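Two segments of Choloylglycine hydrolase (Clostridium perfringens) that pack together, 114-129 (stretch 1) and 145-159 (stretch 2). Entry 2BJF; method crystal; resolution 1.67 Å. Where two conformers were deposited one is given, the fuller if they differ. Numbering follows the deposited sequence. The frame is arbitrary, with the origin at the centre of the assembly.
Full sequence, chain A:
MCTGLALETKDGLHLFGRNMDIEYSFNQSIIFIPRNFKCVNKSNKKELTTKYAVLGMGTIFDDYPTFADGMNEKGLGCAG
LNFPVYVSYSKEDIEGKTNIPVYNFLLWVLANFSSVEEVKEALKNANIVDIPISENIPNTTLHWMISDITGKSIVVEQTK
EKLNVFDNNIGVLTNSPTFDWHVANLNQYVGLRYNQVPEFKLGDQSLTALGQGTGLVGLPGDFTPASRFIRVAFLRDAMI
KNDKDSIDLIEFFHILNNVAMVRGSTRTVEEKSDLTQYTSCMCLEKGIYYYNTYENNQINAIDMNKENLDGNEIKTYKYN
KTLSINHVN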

# COMPACT_ATOMS: atom_id res chain seq x y z
N SER A 114 17.17 36.91 -14.25
CA SER A 114 18.18 36.05 -14.87
C SER A 114 18.54 34.82 -14.03
O SER A 114 19.18 33.90 -14.54
N SER A 115 18.13 34.81 -12.77
CA SER A 115 18.50 33.73 -11.85
C SER A 115 17.45 33.48 -10.77
O SER A 115 16.59 34.33 -10.53
N VAL A 116 17.53 32.31 -10.14
CA VAL A 116 16.68 31.96 -9.00
C VAL A 116 16.88 32.95 -7.85
O VAL A 116 15.91 33.40 -7.23
N GLU A 117 18.14 33.31 -7.59
CA GLU A 117 18.46 34.28 -6.53
C GLU A 117 17.81 35.65 -6.74
O GLU A 117 17.32 36.26 -5.78
N GLU A 118 17.79 36.12 -7.99
CA GLU A 118 17.14 37.38 -8.35
C GLU A 118 15.63 37.31 -8.11
O GLU A 118 15.04 38.27 -7.60
N VAL A 119 15.03 36.18 -8.48
CA VAL A 119 13.59 35.94 -8.30
C VAL A 119 13.22 35.90 -6.82
O VAL A 119 12.24 36.53 -6.41
N LYS A 120 14.01 35.17 -6.03
CA LYS A 120 13.80 35.06 -4.58
C LYS A 120 13.71 36.42 -3.91
O LYS A 120 12.83 36.66 -3.08
N GLU A 121 14.61 37.32 -4.29
CA GLU A 121 14.64 38.68 -3.74
C GLU A 121 13.38 39.46 -4.13
O GLU A 121 12.80 40.16 -3.30
N ALA A 122 12.97 39.33 -5.39
CA ALA A 122 11.80 40.03 -5.91
C ALA A 122 10.48 39.53 -5.32
O ALA A 122 9.50 40.27 -5.27
N LEU A 123 10.47 38.27 -4.89
CA LEU A 123 9.26 37.66 -4.34
C LEU A 123 9.00 38.00 -2.87
O LEU A 123 7.89 37.78 -2.37
N LYS A 124 10.01 38.54 -2.20
CA LYS A 124 9.89 38.90 -0.78
C LYS A 124 8.72 39.85 -0.51
O LYS A 124 8.02 39.71 0.50
N ASN A 125 8.50 40.79 -1.42
CA ASN A 125 7.40 41.75 -1.30
C ASN A 125 6.32 41.56 -2.38
O ASN A 125 5.56 42.48 -2.68
N ALA A 126 6.24 40.35 -2.93
CA ALA A 126 5.29 40.07 -4.00
C ALA A 126 3.95 39.55 -3.48
O ALA A 126 3.85 39.00 -2.38
N ASN A 127 2.91 39.74 -4.30
CA ASN A 127 1.57 39.24 -4.03
C ASN A 127 0.91 38.83 -5.34
O ASN A 127 0.95 39.58 -6.32
N ILE A 128 0.30 37.65 -5.35
CA ILE A 128 -0.38 37.16 -6.55
C ILE A 128 -1.87 37.46 -6.46
O ILE A 128 -2.55 37.05 -5.52
N VAL A 129 -2.38 38.19 -7.46
CA VAL A 129 -3.75 38.71 -7.44
C VAL A 129 -4.63 38.04 -8.51
O VAL A 129 -4.19 37.83 -9.64
N MET A 145 7.15 26.14 -9.99
CA MET A 145 8.52 25.72 -9.74
C MET A 145 9.45 26.55 -10.63
O MET A 145 9.19 26.73 -11.82
N ILE A 146 10.53 27.05 -10.03
CA ILE A 146 11.50 27.89 -10.72
C ILE A 146 12.89 27.28 -10.52
O ILE A 146 13.25 26.90 -9.41
N SER A 147 13.65 27.18 -11.61
CA SER A 147 14.95 26.53 -11.59
C SER A 147 15.89 27.20 -12.58
O SER A 147 15.44 27.74 -13.59
N ASP A 148 17.20 27.17 -12.31
CA ASP A 148 18.17 27.77 -13.21
C ASP A 148 19.44 26.94 -13.42
O ASP A 148 19.53 25.79 -12.97
N ILE A 149 20.42 27.53 -14.10
CA ILE A 149 21.66 26.84 -14.48
C ILE A 149 22.63 26.59 -13.32
O ILE A 149 23.68 25.97 -13.51
N THR A 150 22.29 27.08 -12.12
CA THR A 150 23.08 26.81 -10.92
C THR A 150 22.66 25.48 -10.29
O THR A 150 23.34 24.95 -9.40
N GLY A 151 21.53 24.94 -10.74
CA GLY A 151 20.97 23.71 -10.20
C GLY A 151 20.03 23.94 -9.03
O GLY A 151 19.45 22.99 -8.49
N LYS A 152 19.86 25.21 -8.64
CA LYS A 152 18.96 25.56 -7.56
C LYS A 152 17.52 25.64 -8.04
O LYS A 152 17.25 26.13 -9.14
N SER A 153 16.60 25.15 -7.21
CA SER A 153 15.17 25.19 -7.51
C SER A 153 14.38 25.75 -6.33
O SER A 153 14.73 25.51 -5.18
N ILE A 154 13.33 26.51 -6.64
CA ILE A 154 12.40 27.00 -5.63
C ILE A 154 10.95 26.69 -5.99
O ILE A 154 10.63 26.44 -7.16
N VAL A 155 10.09 26.69 -4.98
CA VAL A 155 8.65 26.47 -5.16
C VAL A 155 7.90 27.67 -4.61
O VAL A 155 8.16 28.11 -3.48
N VAL A 156 6.98 28.20 -5.41
CA VAL A 156 6.21 29.39 -5.04
C VAL A 156 4.74 29.03 -4.84
O VAL A 156 4.07 28.58 -5.77
N GLU A 157 4.25 29.22 -3.62
CA GLU A 157 2.86 28.91 -3.28
C GLU A 157 2.25 30.03 -2.45
O GLU A 157 2.76 30.37 -1.39
N GLN A 158 1.16 30.61 -2.95
CA GLN A 158 0.44 31.61 -2.17
C GLN A 158 -0.76 30.99 -1.46
O GLN A 158 -1.66 30.43 -2.10
N THR A 159 -0.75 31.09 -0.14
CA THR A 159 -1.83 30.59 0.70
C THR A 159 -2.57 31.77 1.34
O THR A 159 -2.24 32.93 1.06

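The contact is an apolar layer with a polar clamp at each end. Helix 116-123 lies over the hairpin of strands 145-147 and 153-158, and the CA-to-CB bonds of Val116, Val119 and Leu123 point toward it. Those of Ile146, Ile154 and Val156 point back.

Val116 (t) is the most covered residue. Its CG1 meets Ile154 CG2 at 3.8 Å, and its CG2 lies 4.1 Å from Ile146 CG2. Val119 (t) sets CG1 3.7 Å from Ile146 CD1, with Ile146 in m, t. Leu123 (m, t) places CD1 3.6 Å from CG2 of Val156 (t). Ile154 (p, t) also reaches Lys120, whose CG is 3.9 Å from Ile154 CD1.

At the helix start, Asp148 (p) points in. Val116 N donates to Asp148 OD2 at 2.8 Å, almost perfectly straight. Water 1 bridges the next amide: it accepts from Glu117 N and donates to Asp148 OD2. Ser115 OG (chi1 p) caps Glu118 N at 3.2 Å. Asp148 OD1 instead accepts from Thr150 N and OG1, which steadies the turn.

At the other end, Gln158 (t, t) pairs with the backbone of strand 126-129. Ile128 N donates to Gln158 OE1 at 2.8 Å. Gln158 NE2 gives weak bonds to Ile128 O (2.9 Å) and Asn127 OD1 (3.2 Å).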

# COMPACT_ATOMS: atom_id res chain seq x y z
CB SER A 114 19.44 36.86 -15.18
OG SER A 114 20.06 37.32 -14.00
CB SER A 115 19.85 34.03 -11.19
OG SER A 115 19.74 35.13 -10.29
CB VAL A 116 16.93 30.50 -8.53
CG1 VAL A 116 16.37 30.26 -7.13
CG2 VAL A 116 16.32 29.52 -9.52
CB GLU A 117 19.97 34.41 -6.33
CG GLU A 117 20.64 33.19 -5.68
CD GLU A 117 20.06 32.82 -4.31
OE1 GLU A 117 20.07 31.61 -3.98
OE2 GLU A 117 19.59 33.71 -3.57
CB GLU A 118 17.41 37.74 -9.81
CG GLU A 118 18.77 38.39 -10.06
CD GLU A 118 18.86 39.08 -11.42
OE1 GLU A 118 19.94 39.63 -11.73
OE2 GLU A 118 17.86 39.09 -12.17
CB VAL A 119 13.14 34.63 -9.00
CG1 VAL A 119 11.68 34.33 -8.71
CG2 VAL A 119 13.35 34.72 -10.50
CB LYS A 120 14.91 34.22 -3.93
CG LYS A 120 14.76 32.72 -4.11
CD LYS A 120 15.82 31.94 -3.33
CE LYS A 120 15.46 31.82 -1.85
NZ LYS A 120 16.44 30.98 -1.09
CB GLU A 121 15.91 39.41 -4.19
CG GLU A 121 16.12 40.79 -3.56
CD GLU A 121 16.37 40.74 -2.05
OE1 GLU A 121 16.57 39.65 -1.49
OE2 GLU A 121 16.38 41.83 -1.43
CB ALA A 122 11.77 39.95 -7.43
CB LEU A 123 9.28 36.14 -4.54
CG LEU A 123 9.09 35.61 -5.96
CD1 LEU A 123 9.29 34.11 -5.98
CD2 LEU A 123 7.73 35.98 -6.53
CB LYS A 124 11.20 39.51 -0.26
CG LYS A 124 12.31 38.50 -0.05
CD LYS A 124 13.55 39.15 0.54
CE LYS A 124 14.61 38.11 0.87
NZ LYS A 124 15.79 38.72 1.54
CB ASN A 125 7.95 43.18 -1.33
CG ASN A 125 6.94 44.21 -0.84
OD1 ASN A 125 6.24 43.99 0.15
ND2 ASN A 125 6.87 45.34 -1.53
CB ALA A 126 5.89 39.10 -5.02
CB ASN A 127 0.72 40.30 -3.33
CG ASN A 127 -0.72 39.87 -3.15
OD1 ASN A 127 -1.03 38.97 -2.37
ND2 ASN A 127 -1.63 40.52 -3.88
CB ILE A 128 -0.07 35.67 -6.82
CG1 ILE A 128 1.44 35.47 -6.95
CG2 ILE A 128 -0.78 35.19 -8.08
CD1 ILE A 128 1.91 34.03 -6.90
CB VAL A 129 -3.77 40.27 -7.56
CG1 VAL A 129 -3.02 40.75 -8.80
CG2 VAL A 129 -5.19 40.81 -7.54
CB MET A 145 8.70 24.22 -10.02
CG MET A 145 10.08 23.69 -9.66
SD MET A 145 10.17 21.89 -9.74
CE MET A 145 11.93 21.63 -9.57
CB ILE A 146 11.46 29.36 -10.20
CG1 ILE A 146 10.06 29.95 -10.37
CG2 ILE A 146 12.49 30.22 -10.94
CD1 ILE A 146 9.81 31.24 -9.60
CB SER A 147 14.80 25.04 -11.93
OG SER A 147 15.93 24.29 -11.51
CB ASP A 148 18.49 29.22 -12.80
CG ASP A 148 19.30 29.32 -11.51
OD1 ASP A 148 19.79 28.29 -11.01
OD2 ASP A 148 19.45 30.45 -11.00
CB ILE A 149 22.38 27.57 -15.65
CG1 ILE A 149 22.75 29.01 -15.26
CG2 ILE A 149 21.52 27.53 -16.91
CD1 ILE A 149 23.71 29.69 -16.23
CB THR A 150 22.93 27.92 -9.85
OG1 THR A 150 21.62 27.88 -9.28
CG2 THR A 150 23.19 29.30 -10.46
CB LYS A 152 19.38 26.90 -6.92
CG LYS A 152 20.65 26.82 -6.07
CD LYS A 152 20.40 26.12 -4.74
CE LYS A 152 21.70 25.84 -4.00
NZ LYS A 152 22.55 24.82 -4.69
CB SER A 153 14.65 23.79 -7.85
OG SER A 153 15.22 23.30 -9.06
CB ILE A 154 12.57 28.53 -5.35
CG1 ILE A 154 12.45 29.35 -6.64
CG2 ILE A 154 13.89 28.80 -4.62
CD1 ILE A 154 12.25 30.84 -6.41
CB VAL A 155 8.18 25.16 -4.47
CG1 VAL A 155 6.66 25.03 -4.51
CG2 VAL A 155 8.83 23.95 -5.13
CB VAL A 156 6.34 30.50 -6.11
CG1 VAL A 156 5.57 31.75 -5.68
CG2 VAL A 156 7.80 30.83 -6.37
CB GLU A 157 2.78 27.58 -2.51
CG GLU A 157 3.26 26.37 -3.31
CD GLU A 157 3.20 25.06 -2.55
OE1 GLU A 157 3.14 25.06 -1.30
OE2 GLU A 157 3.23 24.01 -3.22
CB GLN A 158 0.01 32.81 -3.01
CG GLN A 158 -0.54 33.95 -2.15
CD GLN A 158 -0.57 35.28 -2.88
OE1 GLN A 158 0.46 35.78 -3.34
NE2 GLN A 158 -1.75 35.89 -2.95
CB THR A 159 -1.30 29.65 1.80
OG1 THR A 159 -0.38 30.36 2.64
CG2 THR A 159 -0.60 28.44 1.19
O HOH W 1 20.51 31.60 -8.71